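Local coordinates for protein cysteine protease-like VirA (PDB 3EB8) that serves as a secreted Shigella virulence effector needed for epithelial-cell entry and spread, although its reported alpha-tubulin protease activity is disputed, at residues 234-240 with 322-326; 271-277 with 304-309. One frame throughout, in Å; residues are numbered along the deposited sequence.

Contact 1 (234-240 with 322-326); sequences SAFWQSL and ETSYL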
loop_
_atom_site.group_PDB
_atom_site.type_symbol
_atom_site.label_atom_id
_atom_site.label_comp_id
_atom_site.label_asym_id
_atom_site.label_seq_id
_atom_site.Cartn_x
_atom_site.Cartn_y
_atom_site.Cartn_z
ATOM N N SER A 234 -4.164 1.572 -12.617
ATOM C CA SER A 234 -3.587 0.255 -12.421
ATOM C C SER A 234 -3.648 -0.178 -10.963
ATOM O O SER A 234 -3.701 -1.382 -10.678
ATOM C CB SER A 234 -2.139 0.231 -12.896
ATOM O OG SER A 234 -1.292 0.910 -11.995
ATOM N N ALA A 235 -3.625 0.798 -10.054
ATOM C CA ALA A 235 -3.556 0.531 -8.617
ATOM C C ALA A 235 -4.783 -0.218 -8.103
ATOM O O ALA A 235 -4.738 -0.830 -7.042
ATOM C CB ALA A 235 -3.353 1.831 -7.812
ATOM N N PHE A 236 -5.872 -0.156 -8.865
ATOM C CA PHE A 236 -7.135 -0.768 -8.461
ATOM C C PHE A 236 -7.344 -2.185 -9.039
ATOM O O PHE A 236 -8.294 -2.862 -8.665
ATOM C CB PHE A 236 -8.326 0.138 -8.824
ATOM C CG PHE A 236 -8.386 1.421 -8.037
ATOM C CD1 PHE A 236 -7.652 2.529 -8.430
ATOM C CD2 PHE A 236 -9.188 1.521 -6.902
ATOM C CE1 PHE A 236 -7.712 3.712 -7.700
ATOM C CE2 PHE A 236 -9.247 2.704 -6.170
ATOM C CZ PHE A 236 -8.513 3.800 -6.571
ATOM N N TRP A 237 -6.479 -2.638 -9.953
ATOM C CA TRP A 237 -6.697 -3.968 -10.528
ATOM C C TRP A 237 -6.845 -5.053 -9.422
ATOM O O TRP A 237 -6.002 -5.169 -8.526
ATOM C CB TRP A 237 -5.621 -4.343 -11.563
ATOM C CG TRP A 237 -5.924 -5.667 -12.250
ATOM C CD1 TRP A 237 -7.138 -6.079 -12.744
ATOM C CD2 TRP A 237 -5.013 -6.735 -12.503
ATOM N NE1 TRP A 237 -7.033 -7.329 -13.280
ATOM C CE2 TRP A 237 -5.743 -7.763 -13.148
ATOM C CE3 TRP A 237 -3.641 -6.919 -12.274
ATOM C CZ2 TRP A 237 -5.151 -8.967 -13.563
ATOM C CZ3 TRP A 237 -3.049 -8.123 -12.689
ATOM C CH2 TRP A 237 -3.815 -9.134 -13.322
ATOM N N GLN A 238 -7.922 -5.834 -9.483
ATOM C CA GLN A 238 -8.262 -6.742 -8.382
ATOM C C GLN A 238 -7.210 -7.819 -8.102
ATOM O O GLN A 238 -7.089 -8.284 -6.976
ATOM C CB GLN A 238 -9.617 -7.390 -8.635
ATOM C CG GLN A 238 -9.720 -8.119 -9.971
ATOM C CD GLN A 238 -11.077 -8.793 -10.164
ATOM O OE1 GLN A 238 -11.926 -8.316 -10.931
ATOM N NE2 GLN A 238 -11.293 -9.898 -9.452
ATOM N N SER A 239 -6.462 -8.218 -9.129
ATOM C CA SER A 239 -5.434 -9.263 -8.990
ATOM C C SER A 239 -4.024 -8.690 -9.082
ATOM O O SER A 239 -3.063 -9.408 -9.307
ATOM C CB SER A 239 -5.627 -10.350 -10.043
ATOM O OG SER A 239 -6.958 -10.809 -10.023
ATOM N N LEU A 240 -3.904 -7.387 -8.884
ATOM C CA LEU A 240 -2.605 -6.724 -8.884
ATOM C C LEU A 240 -1.517 -7.480 -8.099
ATOM O O LEU A 240 -0.370 -7.507 -8.506
ATOM C CB LEU A 240 -2.757 -5.310 -8.330
ATOM C CG LEU A 240 -1.514 -4.433 -8.427
ATOM C CD1 LEU A 240 -1.226 -4.086 -9.865
ATOM C CD2 LEU A 240 -1.724 -3.170 -7.617
ATOM N N GLU A 322 0.099 -5.037 0.439
ATOM C CA GLU A 322 0.577 -3.901 -0.314
ATOM C C GLU A 322 1.391 -4.320 -1.538
ATOM O O GLU A 322 2.246 -5.211 -1.458
ATOM C CB GLU A 322 1.422 -3.008 0.583
ATOM C CG GLU A 322 2.249 -1.968 -0.141
ATOM C CD GLU A 322 3.005 -1.092 0.833
ATOM O OE1 GLU A 322 3.006 -1.411 2.037
ATOM O OE2 GLU A 322 3.594 -0.077 0.417
ATOM N N THR A 323 1.114 -3.680 -2.673
ATOM C CA THR A 323 1.923 -3.844 -3.860
ATOM C C THR A 323 2.492 -2.505 -4.279
ATOM O O THR A 323 1.762 -1.519 -4.381
ATOM C CB THR A 323 1.113 -4.366 -5.024
ATOM O OG1 THR A 323 0.269 -5.428 -4.572
ATOM C CG2 THR A 323 2.042 -4.852 -6.150
ATOM N N SER A 324 3.799 -2.482 -4.526
ATOM C CA SER A 324 4.485 -1.300 -5.011
ATOM C C SER A 324 5.194 -1.595 -6.339
ATOM O O SER A 324 5.687 -2.708 -6.560
ATOM C CB SER A 324 5.520 -0.857 -3.993
ATOM O OG SER A 324 6.529 -1.839 -3.918
ATOM N N TYR A 325 5.272 -0.573 -7.188
ATOM C CA TYR A 325 5.880 -0.673 -8.494
ATOM C C TYR A 325 6.103 0.704 -9.126
ATOM O O TYR A 325 5.556 1.725 -8.674
ATOM C CB TYR A 325 4.992 -1.492 -9.417
ATOM C CG TYR A 325 3.568 -1.027 -9.430
ATOM C CD1 TYR A 325 3.116 -0.127 -10.368
ATOM C CD2 TYR A 325 2.670 -1.490 -8.493
ATOM C CE1 TYR A 325 1.799 0.286 -10.370
ATOM C CE2 TYR A 325 1.362 -1.082 -8.479
ATOM C CZ TYR A 325 0.922 -0.201 -9.412
ATOM O OH TYR A 325 -0.402 0.181 -9.387
ATOM N N LEU A 326 6.884 0.700 -10.202
ATOM C CA LEU A 326 7.166 1.883 -11.003
ATOM C C LEU A 326 6.339 1.861 -12.288
ATOM O O LEU A 326 6.241 0.832 -12.957
ATOM C CB LEU A 326 8.637 1.851 -11.401
ATOM C CG LEU A 326 9.515 3.061 -11.151
ATOM C CD1 LEU A 326 9.566 3.362 -9.658
ATOM C CD2 LEU A 326 10.897 2.744 -11.680
#

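Contact 2 (271-277 with 304-309); sequences VINNCGH and SSILPS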
loop_
_atom_site.group_PDB
_atom_site.type_symbol
_atom_site.label_atom_id
_atom_site.label_comp_id
_atom_site.label_asym_id
_atom_site.label_seq_id
_atom_site.Cartn_x
_atom_site.Cartn_y
_atom_site.Cartn_z
ATOM N N VAL A 271 -19.584 -9.501 9.179
ATOM C CA VAL A 271 -18.241 -9.100 8.689
ATOM C C VAL A 271 -18.079 -8.669 7.218
ATOM O O VAL A 271 -18.094 -9.487 6.291
ATOM C CB VAL A 271 -17.138 -10.134 9.019
ATOM C CG1 VAL A 271 -15.766 -9.516 8.771
ATOM C CG2 VAL A 271 -17.270 -10.592 10.451
ATOM N N ILE A 272 -17.872 -7.372 7.022
ATOM C CA ILE A 272 -17.598 -6.835 5.697
ATOM C C ILE A 272 -16.337 -7.477 5.154
ATOM O O ILE A 272 -15.432 -7.797 5.907
ATOM C CB ILE A 272 -17.394 -5.302 5.725
ATOM C CG1 ILE A 272 -16.093 -4.948 6.446
ATOM C CG2 ILE A 272 -18.585 -4.598 6.392
ATOM C CD1 ILE A 272 -15.691 -3.502 6.272
ATOM N N ASN A 273 -16.276 -7.654 3.839
ATOM C CA ASN A 273 -15.126 -8.292 3.214
ATOM C C ASN A 273 -13.851 -7.439 3.199
ATOM O O ASN A 273 -12.764 -7.923 3.538
ATOM C CB ASN A 273 -15.449 -8.691 1.776
ATOM C CG ASN A 273 -14.216 -9.153 1.020
ATOM O OD1 ASN A 273 -13.564 -8.368 0.322
ATOM N ND2 ASN A 273 -13.874 -10.427 1.177
ATOM N N ASN A 274 -13.997 -6.179 2.774
ATOM C CA ASN A 274 -12.864 -5.297 2.500
ATOM C C ASN A 274 -13.160 -3.838 2.833
ATOM O O ASN A 274 -14.314 -3.413 2.769
ATOM C CB ASN A 274 -12.451 -5.422 1.030
ATOM C CG ASN A 274 -11.715 -4.187 0.518
ATOM O OD1 ASN A 274 -12.284 -3.387 -0.223
ATOM N ND2 ASN A 274 -10.448 -4.026 0.910
ATOM N N CYS A 275 -12.116 -3.078 3.182
ATOM C CA CYS A 275 -12.255 -1.654 3.517
ATOM C C CYS A 275 -11.665 -0.692 2.460
ATOM O O CYS A 275 -11.498 0.489 2.730
ATOM C CB CYS A 275 -11.658 -1.352 4.908
ATOM S SG CYS A 275 -11.760 -2.727 6.105
ATOM N N GLY A 276 -11.354 -1.199 1.265
ATOM C CA GLY A 276 -10.901 -0.362 0.158
ATOM C C GLY A 276 -9.393 -0.213 0.013
ATOM O O GLY A 276 -8.628 -0.884 0.709
ATOM N N HIS A 277 -8.972 0.683 -0.883
ATOM C CA HIS A 277 -7.554 0.865 -1.239
ATOM C C HIS A 277 -6.899 2.080 -0.586
ATOM O O HIS A 277 -7.499 3.148 -0.498
ATOM C CB HIS A 277 -7.395 1.040 -2.757
ATOM C CG HIS A 277 -7.683 -0.194 -3.551
ATOM N ND1 HIS A 277 -6.688 -0.981 -4.086
ATOM C CD2 HIS A 277 -8.854 -0.770 -3.915
ATOM C CE1 HIS A 277 -7.232 -1.996 -4.735
ATOM N NE2 HIS A 277 -8.545 -1.891 -4.648
ATOM N N SER A 304 0.075 0.515 -3.734
ATOM C CA SER A 304 -1.351 0.204 -3.684
ATOM C C SER A 304 -1.630 -0.854 -2.623
ATOM O O SER A 304 -1.292 -2.022 -2.792
ATOM C CB SER A 304 -1.832 -0.287 -5.051
ATOM O OG SER A 304 -3.240 -0.459 -5.091
ATOM N N SER A 305 -2.257 -0.452 -1.527
ATOM C CA SER A 305 -2.562 -1.400 -0.471
ATOM C C SER A 305 -4.027 -1.745 -0.445
ATOM O O SER A 305 -4.885 -0.865 -0.448
ATOM C CB SER A 305 -2.140 -0.841 0.873
ATOM O OG SER A 305 -0.747 -0.632 0.864
ATOM N N ILE A 306 -4.320 -3.034 -0.415
ATOM C CA ILE A 306 -5.687 -3.453 -0.211
ATOM C C ILE A 306 -5.839 -3.857 1.270
ATOM O O ILE A 306 -4.870 -4.261 1.903
ATOM C CB ILE A 306 -6.082 -4.565 -1.204
ATOM C CG1 ILE A 306 -7.606 -4.672 -1.311
ATOM C CG2 ILE A 306 -5.461 -5.906 -0.816
ATOM C CD1 ILE A 306 -8.091 -5.504 -2.486
ATOM N N LEU A 307 -7.033 -3.703 1.834
ATOM C CA LEU A 307 -7.221 -3.915 3.271
ATOM C C LEU A 307 -8.348 -4.893 3.592
ATOM O O LEU A 307 -9.301 -4.519 4.281
ATOM C CB LEU A 307 -7.512 -2.590 3.998
ATOM C CG LEU A 307 -6.574 -1.376 3.883
ATOM C CD1 LEU A 307 -7.190 -0.137 4.546
ATOM C CD2 LEU A 307 -5.214 -1.654 4.479
ATOM N N PRO A 308 -8.256 -6.139 3.096
ATOM C CA PRO A 308 -9.330 -7.090 3.393
ATOM C C PRO A 308 -9.443 -7.304 4.892
ATOM O O PRO A 308 -8.443 -7.269 5.587
ATOM C CB PRO A 308 -8.838 -8.390 2.739
ATOM C CG PRO A 308 -7.359 -8.190 2.597
ATOM C CD PRO A 308 -7.227 -6.754 2.247
ATOM N N SER A 309 -10.654 -7.530 5.378
ATOM C CA SER A 309 -10.847 -7.803 6.800
ATOM C C SER A 309 -10.285 -9.190 7.144
ATOM O O SER A 309 -10.284 -10.089 6.299
ATOM C CB SER A 309 -12.326 -7.749 7.144
ATOM O OG SER A 309 -12.970 -8.866 6.582
HETATM O O HOH W 1 -12.099 -10.680 3.855
#

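Contact 1 (234-240 with 322-326)
A small, buried side-chain contact, one polar link set among apolar groups, joins loop 234-240 to strand 322-326, with the phenol of Tyr325 spanning the gap. Tyr325 OH and Ser234 OG share a hydrogen bond of 2.9 Å, and the serine oxygen lies near the plane of the ring, at its edge. Tyrosine suits this place because it combines a long apolar ring with a polar end that can be paired in the interior. Its CG lies between the backbone N and the carbonyl carbon (chi1 51°), the rotation that carries the ring toward the loop. Two successive type I beta turns, Ser234 to Trp237 and Trp237 to Leu240, fold the chain after helix 226-234 and present its two ends to one strand of the mixed beta-sheet. Ser234 OG has a second partner in Ala231 O, one turn back in that helix, so two bonds grip the hydroxyl. Small Ala235 lets the backbone come close, its CA 3.3 Å from Tyr325 OH. From the other turn Leu240 extends CD2 to 3.8 Å from Tyr325 CE2, meeting the ring obliquely. The same methyl packs on Thr323, with Leu240 CD2 4.0 Å from Thr323 CB.

Contact 2 (271-277 with 304-309)
With OG of Ser309 held between its backbone N and carbonyl carbon (chi1 71°), the hydroxyl turns onto the chain opposite and donates to the carbonyl of Ile272, Ser309 OG to Ile272 O being 2.8 Å. The approach lies in the carbonyl plane. CG of Asn274, roughly opposite its own backbone N (chi1 156°), carries the amide toward the other strand, where ND2 comes to 3.7 Å from Ile306 CG1, while OD1 takes a weak bond from the Gly276 N of its own strand. Beside the serine hydroxyl, Ser309 N donates to Asn273 O at 2.8 Å, and a water links Asn273 O to Ser309 O by donating to both. Residues 271-273 are the loop leading into strand 274-277, which runs antiparallel to 304-309 in the mixed sheet. A beta bulge is set into the pairing, with Cys275 and Gly276 together facing Leu307. Both bonds there are weak, Cys275 N to Leu307 O at 3.3 Å and Leu307 N to Gly276 O at 3.4 Å. Glycine fits because its positive phi would press a side chain against the preceding carbonyl. Beyond the bulge, His277 offers one ring face to Ile306 CG1 and its edge to Ser304 OG, 3.6 Å from His277 ND1; the hydroxyl's hydrogen-bond partner is Ala235 O, and the imidazole edge merely packs beside it. His277 CA approaches Ser305 O at 3.3 Å in a CA-H...O contact.

Contact 2 is nested along the chain inside the loop closed by contact 1, and their centres lie 14 Å apart. Strands 300-312 and 315-327 follow one another and pair in the same sheet, where Ser304 N probably bonds Thr323 O at 2.7 Å. Ser304 also serves the other half of contact 1: its OG is 2.5 Å from Ala235 O, a probable hydrogen bond that ties loop 234-240 to the sheet. The rings of Phe236 and His277 meet nearby with planes at about 50°. Loop 234-240 and residues 271-273 fall within the region described as tubulin-binding, so both contacts join part of it to the sheet.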